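PDB 6KBY: beta-lactamase from Klebsiella pneumoniae, which probably hydrolyses the amide bond of beta-lactam antibiotics to give substituted beta-amino acids, and is caught here with AMP bound in its active site. Local coordinates for residues V113-G117 / T118-G122. Sequence-based numbering, arbitrary orientation.
Sequences VLNVG and THTSG
The short helix 113-117 and the loop that follows it are joined by a local, buried network of hydrogen bonds, with Asn115 and Thr120 at its centre. Asn115 O accepts two backbone N-H groups from opposite faces of its carbonyl plane. Thr120 N lies 2.9 Å from Asn115 O, tilted modestly from the plane. Thr118 N, 3.2 Å from Asn115 O, sits well above the plane and away from the lone pairs. The Asn115 side chain adds a hydrogen bond: ND2 donates to Thr120 OG1 at 3.0 Å, with an angle of 150° at the hydrogen. The two side chains meet at about a right angle. The Thr118 chi1 of 58° sets OG1 between its backbone N and carbonyl carbon, where it donates to Leu114 O at 2.7 Å. Its methyl CG2 packs against Leu114 CD1 at 4.0 Å. Farther along, Val116 CG1 touches Ser121 CB at 3.8 Å, while Ser121 OG is hydrogen-bonded to Leu123 N. A water links Val116 O to His119 ND1. The His119 ring meets that of Tyr156, an AMP-binding residue, which places this loop just behind the AMP pocket, in its second shell; the His119 side chain is about 8 Å from the bound AMP at the nearest atoms. Strand 266-270 packs on Leu114, Thr118 and Thr120 through Tyr267 and Phe268, and helix 158-171 touches Val113 and His119.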
ATOM      1  N   VAL A 113     -11.844  15.550  -1.633  1.00  7.23           N
ATOM      2  CA  VAL A 113     -11.561  14.130  -1.456  1.00  7.72           C
ATOM      3  C   VAL A 113     -10.292  13.743  -2.211  1.00  6.86           C
ATOM      4  O   VAL A 113      -9.461  12.977  -1.708  1.00  6.97           O
ATOM      5  CB  VAL A 113     -12.781  13.275  -1.854  1.00  7.77           C
ATOM      6  CG1 VAL A 113     -12.499  11.797  -1.664  1.00  9.69           C
ATOM      7  CG2 VAL A 113     -13.997  13.684  -1.039  1.00  8.95           C
ATOM      8  N   LEU A 114     -10.111  14.288  -3.415  1.00  7.01           N
ATOM      9  CA  LEU A 114      -8.890  14.028  -4.171  1.00  6.79           C
ATOM     10  C   LEU A 114      -7.657  14.441  -3.378  1.00  6.19           C
ATOM     11  O   LEU A 114      -6.648  13.720  -3.369  1.00  6.57           O
ATOM     12  CB  LEU A 114      -8.935  14.759  -5.514  1.00  7.23           C
ATOM     13  CG  LEU A 114      -7.795  14.404  -6.477  1.00  7.75           C
ATOM     14  CD1 LEU A 114      -7.889  12.958  -6.938  1.00  9.48           C
ATOM     15  CD2 LEU A 114      -7.757  15.350  -7.670  1.00  9.80           C
ATOM     16  N   ASN A 115      -7.724  15.586  -2.692  1.00  6.24           N
ATOM     17  CA  ASN A 115      -6.583  16.019  -1.885  1.00  6.24           C
ATOM     18  C   ASN A 115      -6.218  14.974  -0.833  1.00  6.32           C
ATOM     19  O   ASN A 115      -5.044  14.627  -0.673  1.00  6.58           O
ATOM     20  CB  ASN A 115      -6.863  17.352  -1.185  1.00  6.71           C
ATOM     21  CG  ASN A 115      -6.915  18.570  -2.121  1.00  6.43           C
ATOM     22  OD1 ASN A 115      -7.721  19.476  -1.894  1.00  6.94           O
ATOM     23  ND2 ASN A 115      -6.031  18.629  -3.116  1.00  7.46           N
ATOM     24  N   VAL A 116      -7.200  14.470  -0.081  1.00  6.07           N
ATOM     25  CA  VAL A 116      -6.835  13.466   0.920  1.00  6.47           C
ATOM     26  C   VAL A 116      -6.398  12.158   0.270  1.00  6.09           C
ATOM     27  O   VAL A 116      -5.614  11.402   0.858  1.00  6.97           O
ATOM     28  CB  VAL A 116      -7.892  13.262   2.029  1.00  7.21           C
ATOM     29  CG1 VAL A 116      -8.040  14.514   2.879  1.00  8.08           C
ATOM     30  CG2 VAL A 116      -9.234  12.825   1.466  1.00  8.48           C
ATOM     31  N   GLY A 117      -6.873  11.871  -0.945  1.00  6.15           N
ATOM     32  CA  GLY A 117      -6.443  10.675  -1.658  1.00  7.25           C
ATOM     33  C   GLY A 117      -5.081  10.754  -2.314  1.00  6.19           C
ATOM     34  O   GLY A 117      -4.600   9.739  -2.830  1.00  6.84           O
ATOM     35  N   THR A 118      -4.459  11.935  -2.302  1.00  6.47           N
ATOM     36  CA  THR A 118      -3.188  12.174  -2.969  1.00  6.65           C
ATOM     37  C   THR A 118      -2.173  12.820  -2.037  1.00  5.95           C
ATOM     38  O   THR A 118      -1.135  13.290  -2.507  1.00  6.10           O
ATOM     39  CB  THR A 118      -3.385  13.060  -4.208  1.00  5.69           C
ATOM     40  OG1 THR A 118      -3.995  14.290  -3.815  1.00  6.68           O
ATOM     41  CG2 THR A 118      -4.250  12.362  -5.267  1.00  6.87           C
ATOM     42  N   HIS A 119      -2.459  12.870  -0.733  1.00  5.96           N
ATOM     43  CA  HIS A 119      -1.568  13.476   0.258  1.00  5.70           C
ATOM     44  C   HIS A 119      -1.365  14.965   0.024  1.00  6.39           C
ATOM     45  O   HIS A 119      -0.327  15.517   0.396  1.00  7.41           O
ATOM     46  CB  HIS A 119      -0.219  12.765   0.357  1.00  6.59           C
ATOM     47  CG  HIS A 119      -0.328  11.299   0.587  1.00  5.99           C
ATOM     48  ND1 HIS A 119      -0.912  10.757   1.711  1.00  7.16           N
ATOM     49  CD2 HIS A 119       0.092  10.258  -0.172  1.00  6.84           C
ATOM     50  CE1 HIS A 119      -0.851   9.436   1.627  1.00  6.73           C
ATOM     51  NE2 HIS A 119      -0.248   9.108   0.496  1.00  7.74           N
ATOM     52  N   THR A 120      -2.351  15.643  -0.559  1.00  6.14           N
ATOM     53  CA  THR A 120      -2.224  17.073  -0.811  1.00  6.42           C
ATOM     54  C   THR A 120      -3.159  17.929   0.040  1.00  6.87           C
ATOM     55  O   THR A 120      -3.318  19.121  -0.242  1.00  7.42           O
ATOM     56  CB  THR A 120      -2.366  17.396  -2.306  1.00  7.11           C
ATOM     57  OG1 THR A 120      -3.623  16.910  -2.804  1.00  6.61           O
ATOM     58  CG2 THR A 120      -1.215  16.790  -3.107  1.00  7.46           C
ATOM     59  N   SER A 121      -3.759  17.368   1.095  1.00  6.33           N
ATOM     60  CA  SER A 121      -4.554  18.214   1.981  1.00  7.35           C
ATOM     61  C   SER A 121      -3.688  19.106   2.855  1.00  6.37           C
ATOM     62  O   SER A 121      -4.111  20.210   3.216  1.00  7.80           O
ATOM     63  CB  SER A 121      -5.496  17.394   2.868  1.00  7.60           C
ATOM     64  OG  SER A 121      -4.795  16.698   3.892  1.00  7.11           O
ATOM     65  N   GLY A 122      -2.495  18.646   3.227  1.00  6.84           N
ATOM     66  CA  GLY A 122      -1.686  19.317   4.222  1.00  8.04           C
ATOM     67  C   GLY A 122      -1.814  18.767   5.628  1.00  7.34           C
ATOM     68  O   GLY A 122      -1.117  19.252   6.528  1.00  8.35           O
TER
HETATM   69  O   HOH W   1      -3.532  11.958   2.634  1.00  7.28           O